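Local coordinates for protein phenylalanyl-tRNA synthetase beta chain (Pyrococcus horikoshii, PDB 2CXI) that forms part of phenylalanyl-tRNA synthetase, which attaches phenylalanine to tRNA(Phe) at the expense of ATP, this fragment being the N-terminal portion of the beta subunit, at residues A[61-66]-A[251-256]; A[69-74]-A[309-314]; A[304-309]-A[343-348]. One frame throughout, in Å; residues are numbered along the deposited sequence.

In the fold
Contacts 1 and 2 tie the N-terminal part of the fragment to the B3/4 and B5 domains, and contact 3 packs two helices of the B5 domain together. Contact 1 sets the start of helix 62-72 against the end of helix 240-255; contact 2 sets the far end of that same helix 62-72 against the turn between helix 300-309 and strand 313-317. Their centres are about 15 Å apart, and the segments of the two alternate along the chain. Contact 3, between helices 300-309 and 335-346, follows both segments of contact 1 along the chain and shares Lys309 with contact 2, about 7 Å away between centres. Helix 62-72 thus bridges both domains.

Contact 1 (A[61-66]-A[251-256]); sequences SAEGVA and VTALAE
Glu63 lies over Ala253 where the first turn of helix 62-72 meets the last turn of helix 240-255, a helix-helix contact that joins the N-terminal region to the B3/4 domain, the part of the beta subunit associated with editing. The touching is done by the aliphatic base of the glutamate. Its CB stands 3.8 Å from Ala253 CB, and its CG rests 3.3 Å from Ala253 O, a backbone carbonyl at the end of the helix. With CG beside the backbone N (chi1 -58°), a sharp bend at chi2 (85°) turns the carboxylate so that OE1 points back to Ser61 at the start of its own helix. There Ser61, the N-cap residue, donates from OG to Glu63 OE1 over 2.6 Å, meeting that oxygen almost end-on. The other oxygen, OE2, forms a salt bridge with Arg257, so one oxygen is held at the N-cap of helix 62-72 and the other by the residue just after segment 251-256. Were Glu63 replaced by an alanine, the Arg257 guanidinium would probably lose this carboxylate mate and Ser61 OG this acceptor. Glu256 packs beside Glu63, CB to CB at 4.0 Å, while its bent chain carries the carboxylate toward Lys70, with which OE1 forms a salt bridge. Between the two helices sits one water, donating to Glu63 O at 2.8 Å and to Glu256 OE1 at 2.6 Å.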
loop_
_atom_site.group_PDB
_atom_site.type_symbol
_atom_site.label_atom_id
_atom_site.label_comp_id
_atom_site.label_asym_id
_atom_site.label_seq_id
_atom_site.Cartn_x
_atom_site.Cartn_y
_atom_site.Cartn_z
ATOM N N SER A 61 -32.887 -2.317 24.074
ATOM C CA SER A 61 -32.674 -3.663 23.587
ATOM C C SER A 61 -32.428 -4.591 24.757
ATOM O O SER A 61 -32.170 -4.128 25.885
ATOM C CB SER A 61 -31.448 -3.712 22.631
ATOM O OG SER A 61 -30.256 -3.528 23.387
ATOM N N ALA A 62 -32.394 -5.890 24.465
ATOM C CA ALA A 62 -32.118 -6.912 25.506
ATOM C C ALA A 62 -30.796 -6.649 26.204
ATOM O O ALA A 62 -30.663 -6.828 27.430
ATOM C CB ALA A 62 -32.086 -8.315 24.892
ATOM N N GLU A 63 -29.795 -6.242 25.407
ATOM C CA GLU A 63 -28.453 -6.055 25.972
ATOM C C GLU A 63 -28.474 -4.949 27.027
ATOM O O GLU A 63 -27.861 -5.078 28.099
ATOM C CB GLU A 63 -27.393 -5.744 24.878
ATOM C CG GLU A 63 -27.271 -6.817 23.792
ATOM C CD GLU A 63 -28.273 -6.655 22.651
ATOM O OE1 GLU A 63 -29.158 -5.777 22.698
ATOM O OE2 GLU A 63 -28.174 -7.399 21.674
ATOM N N GLY A 64 -29.131 -3.839 26.693
ATOM C CA GLY A 64 -29.178 -2.671 27.576
ATOM C C GLY A 64 -30.036 -2.928 28.817
ATOM O O GLY A 64 -29.708 -2.482 29.926
ATOM N N VAL A 65 -31.130 -3.660 28.615
ATOM C CA VAL A 65 -32.017 -4.063 29.722
ATOM C C VAL A 65 -31.305 -4.996 30.740
ATOM O O VAL A 65 -31.357 -4.777 31.975
ATOM C CB VAL A 65 -33.297 -4.714 29.159
ATOM C CG1 VAL A 65 -34.185 -5.296 30.320
ATOM C CG2 VAL A 65 -34.076 -3.702 28.369
ATOM N N ALA A 66 -30.615 -6.019 30.213
ATOM C CA ALA A 66 -29.867 -6.975 31.016
ATOM C C ALA A 66 -28.768 -6.248 31.762
ATOM O O ALA A 66 -28.484 -6.542 32.909
ATOM C CB ALA A 66 -29.271 -8.048 30.113
ATOM N N VAL A 251 -22.193 -0.548 19.669
ATOM C CA VAL A 251 -21.006 -1.346 20.023
ATOM C C VAL A 251 -20.999 -1.851 21.476
ATOM O O VAL A 251 -20.478 -2.924 21.736
ATOM C CB VAL A 251 -19.646 -0.592 19.717
ATOM C CG1 VAL A 251 -19.603 -0.105 18.259
ATOM C CG2 VAL A 251 -19.420 0.595 20.666
ATOM N N THR A 252 -21.538 -1.069 22.423
ATOM C CA THR A 252 -21.624 -1.557 23.790
ATOM C C THR A 252 -22.689 -2.642 23.937
ATOM O O THR A 252 -22.510 -3.551 24.738
ATOM C CB THR A 252 -21.792 -0.433 24.844
ATOM O OG1 THR A 252 -22.976 0.329 24.581
ATOM C CG2 THR A 252 -20.603 0.606 24.751
ATOM N N ALA A 253 -23.760 -2.575 23.154
ATOM C CA ALA A 253 -24.702 -3.698 23.158
ATOM C C ALA A 253 -23.992 -4.998 22.712
ATOM O O ALA A 253 -24.135 -6.051 23.340
ATOM C CB ALA A 253 -25.906 -3.388 22.278
ATOM N N LEU A 254 -23.202 -4.911 21.636
ATOM C CA LEU A 254 -22.439 -6.061 21.140
ATOM C C LEU A 254 -21.327 -6.520 22.078
ATOM O O LEU A 254 -21.065 -7.732 22.209
ATOM C CB LEU A 254 -21.926 -5.792 19.697
ATOM C CG LEU A 254 -22.983 -5.651 18.594
ATOM C CD1 LEU A 254 -22.364 -5.336 17.216
ATOM C CD2 LEU A 254 -23.904 -6.903 18.510
ATOM N N ALA A 255 -20.721 -5.591 22.814
ATOM C CA ALA A 255 -19.781 -5.978 23.876
ATOM C C ALA A 255 -20.444 -6.878 24.947
ATOM O O ALA A 255 -19.798 -7.778 25.515
ATOM C CB ALA A 255 -19.140 -4.762 24.508
ATOM N N GLU A 256 -21.738 -6.659 25.197
ATOM C CA GLU A 256 -22.479 -7.526 26.164
ATOM C C GLU A 256 -22.620 -8.960 25.697
ATOM O O GLU A 256 -22.893 -9.861 26.510
ATOM C CB GLU A 256 -23.896 -6.992 26.461
ATOM C CG GLU A 256 -23.926 -5.701 27.269
ATOM C CD GLU A 256 -23.405 -5.840 28.691
ATOM O OE1 GLU A 256 -23.795 -6.767 29.441
ATOM O OE2 GLU A 256 -22.572 -5.016 29.042
HETATM O O HOH W 1 -26.307 -7.252 29.076
#

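Contact 2 (A[69-74]-A[309-314]); sequences IKWALG and KMMYEV
One face of the Trp71 indole is covered by Met311, modelled as selenomethionine, and the ring edge near CD1 faces the carbonyl of Lys309. Met311 CG lies 3.5 Å from the centroid of the five-membered ring and only 7° off its normal, a CH-pi contact in which the methylene sits squarely above the pyrrole part. Further along the same chain, Met311 SE stands 4.5 Å from the centroid of the six-membered ring of Trp71, giving a Met-aromatic contact on the same face. The two side chains cross at about a right angle; CG lies over the five-membered ring and SE over the six-membered ring. Near the plane of the ring, Lys309 O is 3.3 Å from Trp71 CB. A chi1 of -100°, well away from a staggered value, sets the indole with its face to Met311 and its edge near Lys309 O, and its NE1 is bonded to Gly78 O, which fixes the ring's rotation from its polar edge. Both segments turn at helix ends. Gly74, with positive phi, closes helix 62-72 in a Schellman motif; Met311, also with positive phi, is the C' residue of a second one, which ends helix 300-309 of the B5 domain and leads into strand 313-317 of its three-stranded antiparallel sheet. Trp71 thus packs on the C' residue of helix 300-309. The aliphatic part of Lys309 runs beside the backbone of Trp71, its CG 4.0 Å from Trp71 O. Next in the chain after Met311, Tyr312 OH is hydrogen-bonded to Asp341 OD2, an aspartate predicted to bind magnesium together with the alpha subunit. The side chain of Met311 is about 8 Å from that of Asp341.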
loop_
_atom_site.group_PDB
_atom_site.type_symbol
_atom_site.label_atom_id
_atom_site.label_comp_id
_atom_site.label_asym_id
_atom_site.label_seq_id
_atom_site.Cartn_x
_atom_site.Cartn_y
_atom_site.Cartn_z
ATOM N N ILE A 69 -30.301 -4.387 34.702
ATOM C CA ILE A 69 -30.677 -5.368 35.726
ATOM C C ILE A 69 -29.452 -5.922 36.459
ATOM O O ILE A 69 -29.497 -6.117 37.674
ATOM C CB ILE A 69 -31.580 -6.453 35.115
ATOM C CG1 ILE A 69 -32.907 -5.815 34.702
ATOM C CG2 ILE A 69 -31.832 -7.638 36.108
ATOM C CD1 ILE A 69 -33.749 -6.733 33.757
ATOM N N LYS A 70 -28.375 -6.216 35.730
ATOM C CA LYS A 70 -27.156 -6.725 36.390
ATOM C C LYS A 70 -26.658 -5.724 37.445
ATOM O O LYS A 70 -26.256 -6.121 38.549
ATOM C CB LYS A 70 -26.029 -7.040 35.373
ATOM C CG LYS A 70 -26.230 -8.409 34.646
ATOM C CD LYS A 70 -25.013 -8.826 33.835
ATOM C CE LYS A 70 -24.848 -7.959 32.602
ATOM N NZ LYS A 70 -23.852 -8.656 31.668
ATOM N N TRP A 71 -26.660 -4.434 37.102
ATOM C CA TRP A 71 -26.271 -3.383 38.048
ATOM C C TRP A 71 -27.276 -3.240 39.202
ATOM O O TRP A 71 -26.886 -3.143 40.388
ATOM C CB TRP A 71 -26.070 -2.042 37.301
ATOM C CG TRP A 71 -24.624 -1.742 37.030
ATOM C CD1 TRP A 71 -23.846 -0.866 37.703
ATOM C CD2 TRP A 71 -23.792 -2.317 36.000
ATOM N NE1 TRP A 71 -22.569 -0.850 37.163
ATOM C CE2 TRP A 71 -22.518 -1.728 36.110
ATOM C CE3 TRP A 71 -24.002 -3.277 34.986
ATOM C CZ2 TRP A 71 -21.440 -2.081 35.269
ATOM C CZ3 TRP A 71 -22.936 -3.618 34.134
ATOM C CH2 TRP A 71 -21.673 -3.019 34.286
ATOM N N ALA A 72 -28.559 -3.274 38.883
ATOM C CA ALA A 72 -29.592 -3.219 39.930
ATOM C C ALA A 72 -29.430 -4.355 40.949
ATOM O O ALA A 72 -29.604 -4.156 42.150
ATOM C CB ALA A 72 -30.972 -3.259 39.307
ATOM N N LEU A 73 -29.076 -5.541 40.469
ATOM C CA LEU A 73 -28.880 -6.682 41.348
ATOM C C LEU A 73 -27.497 -6.730 41.968
ATOM O O LEU A 73 -27.214 -7.643 42.721
ATOM C CB LEU A 73 -29.132 -8.010 40.595
ATOM C CG LEU A 73 -30.546 -8.142 40.027
ATOM C CD1 LEU A 73 -30.661 -9.351 39.078
ATOM C CD2 LEU A 73 -31.639 -8.128 41.124
ATOM N N GLY A 74 -26.611 -5.806 41.608
ATOM C CA GLY A 74 -25.244 -5.859 42.102
ATOM C C GLY A 74 -24.379 -6.961 41.531
ATOM O O GLY A 74 -23.411 -7.352 42.167
ATOM N N LYS A 309 -24.743 1.698 41.524
ATOM C CA LYS A 309 -25.788 0.864 40.917
ATOM C C LYS A 309 -26.351 1.447 39.623
ATOM O O LYS A 309 -26.990 0.740 38.888
ATOM C CB LYS A 309 -26.971 0.655 41.888
ATOM C CG LYS A 309 -26.672 -0.230 43.081
ATOM C CD LYS A 309 -27.838 -0.222 44.075
ATOM C CE LYS A 309 -27.439 -0.986 45.352
ATOM N NZ LYS A 309 -28.641 -1.247 46.218
HETATM N N MSE A 310 -26.135 2.741 39.387
HETATM C CA MSE A 310 -26.632 3.458 38.196
HETATM C C MSE A 310 -25.514 3.629 37.164
HETATM O O MSE A 310 -25.649 4.361 36.182
HETATM C CB MSE A 310 -27.239 4.798 38.596
HETATM C CG MSE A 310 -28.389 4.641 39.583
HETATM SE SE MSE A 310 -29.836 3.492 38.746
HETATM C CE MSE A 310 -30.498 4.723 37.315
HETATM N N MSE A 311 -24.428 2.908 37.403
HETATM C CA MSE A 311 -23.301 2.770 36.471
HETATM C C MSE A 311 -22.358 3.965 36.486
HETATM O O MSE A 311 -21.620 4.190 35.509
HETATM C CB MSE A 311 -23.761 2.449 35.038
HETATM C CG MSE A 311 -24.625 1.181 34.961
HETATM SE SE MSE A 311 -25.061 0.678 33.145
HETATM C CE MSE A 311 -25.980 2.123 32.671
ATOM N N TYR A 312 -22.326 4.694 37.607
ATOM C CA TYR A 312 -21.373 5.802 37.728
ATOM C C TYR A 312 -20.105 5.375 38.446
ATOM O O TYR A 312 -20.147 4.585 39.381
ATOM C CB TYR A 312 -21.919 7.014 38.514
ATOM C CG TYR A 312 -23.060 7.777 37.901
ATOM C CD1 TYR A 312 -22.837 8.974 37.185
ATOM C CD2 TYR A 312 -24.374 7.355 38.111
ATOM C CE1 TYR A 312 -23.908 9.697 36.649
ATOM C CE2 TYR A 312 -25.445 8.080 37.577
ATOM C CZ TYR A 312 -25.214 9.237 36.881
ATOM O OH TYR A 312 -26.290 9.938 36.377
ATOM N N GLU A 313 -18.984 5.967 38.040
ATOM C CA GLU A 313 -17.824 6.002 38.902
ATOM C C GLU A 313 -17.963 7.218 39.781
ATOM O O GLU A 313 -18.390 8.272 39.318
ATOM C CB GLU A 313 -16.504 6.065 38.121
ATOM C CG GLU A 313 -15.294 6.207 39.034
ATOM C CD GLU A 313 -14.020 6.400 38.245
ATOM O OE1 GLU A 313 -13.528 5.406 37.689
ATOM O OE2 GLU A 313 -13.535 7.547 38.189
ATOM N N VAL A 314 -17.625 7.074 41.055
ATOM C CA VAL A 314 -17.882 8.128 42.042
ATOM C C VAL A 314 -16.629 8.310 42.921
ATOM O O VAL A 314 -16.180 7.353 43.558
ATOM C CB VAL A 314 -19.072 7.757 42.999
ATOM C CG1 VAL A 314 -19.321 8.892 43.986
ATOM C CG2 VAL A 314 -20.354 7.387 42.225
#

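Contact 3 (A[304-309]-A[343-348]); sequences KELLEK and LIAYGY
Leu306 and Tyr348 reach their partners through similar first torsions: in each, CG stands beside the backbone N (chi1 -70° and -65°). For Leu306 this lays the branched end along helix 335-346, where CD2 comes 3.7 Å from Ala345 O and CD1 meets the edge of the Tyr346 ring, 4.2 Å from its CD2. For Tyr348 it swings the ring back over its own helix, so that one face lies above Ala345 CA while the edge is presented to helix 300-309. At that edge Tyr348 CE1 is 3.9 Å from Lys309 O, which lies in the ring plane, and Tyr348 CD1 is 4.0 Å from Lys309 CB; lysine and tyrosine run past each other in opposite directions. At the middle of the contact, Ala345 allows close approach of the two backbones: its CB sits 3.4 Å from Leu306 O and 3.9 Å from Leu306 CB. This is helix-helix packing within the B5 domain, a sequence family of the helix-turn-helix clan, and it joins helix 300-309 to the helix that carries the predicted magnesium ligands Glu340 and Asp341. Leu307 adds to the same interface by touching Ile338 and Val342. Tyr348, the last residue of this fragment, also meets Tyr30 of the N-terminal region, their ring planes about 65° apart. A water bridges the two segments, accepting from Lys309 NZ and donating to Ala345 O at 2.7 Å.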
loop_
_atom_site.group_PDB
_atom_site.type_symbol
_atom_site.label_atom_id
_atom_site.label_comp_id
_atom_site.label_asym_id
_atom_site.label_seq_id
_atom_site.Cartn_x
_atom_site.Cartn_y
_atom_site.Cartn_z
ATOM N N LYS A 304 -22.983 7.415 47.299
ATOM C CA LYS A 304 -22.011 6.766 46.415
ATOM C C LYS A 304 -22.493 5.376 45.931
ATOM O O LYS A 304 -22.401 5.053 44.750
ATOM C CB LYS A 304 -20.624 6.678 47.067
ATOM C CG LYS A 304 -19.608 5.881 46.243
ATOM C CD LYS A 304 -18.181 6.243 46.618
ATOM C CE LYS A 304 -17.248 5.125 46.179
ATOM N NZ LYS A 304 -15.896 5.621 46.070
ATOM N N GLU A 305 -22.990 4.568 46.861
ATOM C CA GLU A 305 -23.443 3.215 46.581
ATOM C C GLU A 305 -24.633 3.208 45.625
ATOM O O GLU A 305 -24.740 2.331 44.789
ATOM C CB GLU A 305 -23.886 2.519 47.857
ATOM C CG GLU A 305 -22.771 2.199 48.850
ATOM C CD GLU A 305 -23.310 1.394 50.010
ATOM O OE1 GLU A 305 -23.293 1.886 51.177
ATOM O OE2 GLU A 305 -23.792 0.268 49.738
ATOM N N LEU A 306 -25.544 4.154 45.786
ATOM C CA LEU A 306 -26.698 4.246 44.875
ATOM C C LEU A 306 -26.251 4.621 43.452
ATOM O O LEU A 306 -26.702 4.011 42.481
ATOM C CB LEU A 306 -27.719 5.249 45.397
ATOM C CG LEU A 306 -28.502 4.843 46.662
ATOM C CD1 LEU A 306 -29.421 5.974 47.039
ATOM C CD2 LEU A 306 -29.311 3.526 46.521
ATOM N N LEU A 307 -25.361 5.611 43.335
ATOM C CA LEU A 307 -24.853 6.012 42.016
ATOM C C LEU A 307 -24.008 4.924 41.333
ATOM O O LEU A 307 -24.025 4.803 40.114
ATOM C CB LEU A 307 -24.041 7.298 42.141
ATOM C CG LEU A 307 -24.853 8.557 42.476
ATOM C CD1 LEU A 307 -23.858 9.668 42.785
ATOM C CD2 LEU A 307 -25.768 8.969 41.332
ATOM N N GLU A 308 -23.284 4.121 42.120
ATOM C CA GLU A 308 -22.601 2.951 41.545
ATOM C C GLU A 308 -23.550 1.898 40.938
ATOM O O GLU A 308 -23.196 1.288 39.950
ATOM C CB GLU A 308 -21.605 2.332 42.536
ATOM C CG GLU A 308 -20.438 3.261 42.838
ATOM C CD GLU A 308 -19.460 2.692 43.857
ATOM O OE1 GLU A 308 -19.895 1.923 44.728
ATOM O OE2 GLU A 308 -18.263 3.046 43.789
ATOM N N LYS A 309 -24.743 1.698 41.524
ATOM C CA LYS A 309 -25.788 0.864 40.917
ATOM C C LYS A 309 -26.351 1.447 39.623
ATOM O O LYS A 309 -26.990 0.740 38.888
ATOM C CB LYS A 309 -26.971 0.655 41.888
ATOM C CG LYS A 309 -26.672 -0.230 43.081
ATOM C CD LYS A 309 -27.838 -0.222 44.075
ATOM C CE LYS A 309 -27.439 -0.986 45.352
ATOM N NZ LYS A 309 -28.641 -1.247 46.218
ATOM N N LEU A 343 -32.724 8.830 43.021
ATOM C CA LEU A 343 -34.099 8.503 43.401
ATOM C C LEU A 343 -34.496 7.174 42.800
ATOM O O LEU A 343 -35.080 6.349 43.471
ATOM C CB LEU A 343 -35.093 9.607 42.977
ATOM C CG LEU A 343 -34.953 10.966 43.654
ATOM C CD1 LEU A 343 -35.901 12.018 43.040
ATOM C CD2 LEU A 343 -35.155 10.888 45.182
ATOM N N ILE A 344 -34.122 6.946 41.541
ATOM C CA ILE A 344 -34.385 5.673 40.890
ATOM C C ILE A 344 -33.725 4.507 41.618
ATOM O O ILE A 344 -34.385 3.503 41.914
ATOM C CB ILE A 344 -33.912 5.704 39.403
ATOM C CG1 ILE A 344 -34.738 6.706 38.575
ATOM C CG2 ILE A 344 -33.967 4.290 38.827
ATOM C CD1 ILE A 344 -34.181 6.897 37.140
ATOM N N ALA A 345 -32.422 4.638 41.890
ATOM C CA ALA A 345 -31.611 3.589 42.554
ATOM C C ALA A 345 -32.081 3.286 43.964
ATOM O O ALA A 345 -31.982 2.136 44.425
ATOM C CB ALA A 345 -30.141 3.972 42.585
ATOM N N TYR A 346 -32.534 4.328 44.652
ATOM C CA TYR A 346 -33.196 4.190 45.955
ATOM C C TYR A 346 -34.317 3.110 45.915
ATOM O O TYR A 346 -34.606 2.493 46.927
ATOM C CB TYR A 346 -33.735 5.555 46.414
ATOM C CG TYR A 346 -34.108 5.624 47.889
ATOM C CD1 TYR A 346 -35.452 5.733 48.293
ATOM C CD2 TYR A 346 -33.139 5.542 48.871
ATOM C CE1 TYR A 346 -35.797 5.773 49.654
ATOM C CE2 TYR A 346 -33.471 5.585 50.216
ATOM C CZ TYR A 346 -34.788 5.693 50.609
ATOM O OH TYR A 346 -35.082 5.730 51.964
ATOM N N GLY A 347 -34.912 2.876 44.732
ATOM C CA GLY A 347 -35.948 1.843 44.520
ATOM C C GLY A 347 -35.407 0.414 44.407
ATOM O O GLY A 347 -36.122 -0.550 44.681
ATOM N N TYR A 348 -34.138 0.267 44.036
ATOM C CA TYR A 348 -33.521 -1.048 43.851
ATOM C C TYR A 348 -33.424 -1.862 45.151
ATOM O O TYR A 348 -33.168 -3.084 45.106
ATOM C CB TYR A 348 -32.120 -0.919 43.245
ATOM C CG TYR A 348 -32.064 -0.366 41.832
ATOM C CD1 TYR A 348 -30.833 -0.139 41.232
ATOM C CD2 TYR A 348 -33.237 -0.061 41.101
ATOM C CE1 TYR A 348 -30.747 0.361 39.931
ATOM C CE2 TYR A 348 -33.170 0.439 39.799
ATOM C CZ TYR A 348 -31.913 0.647 39.223
ATOM O OH TYR A 348 -31.780 1.139 37.941
ATOM O OXT TYR A 348 -34.495 -2.233 45.675
HETATM O O HOH W 2 -31.086 0.513 46.370
#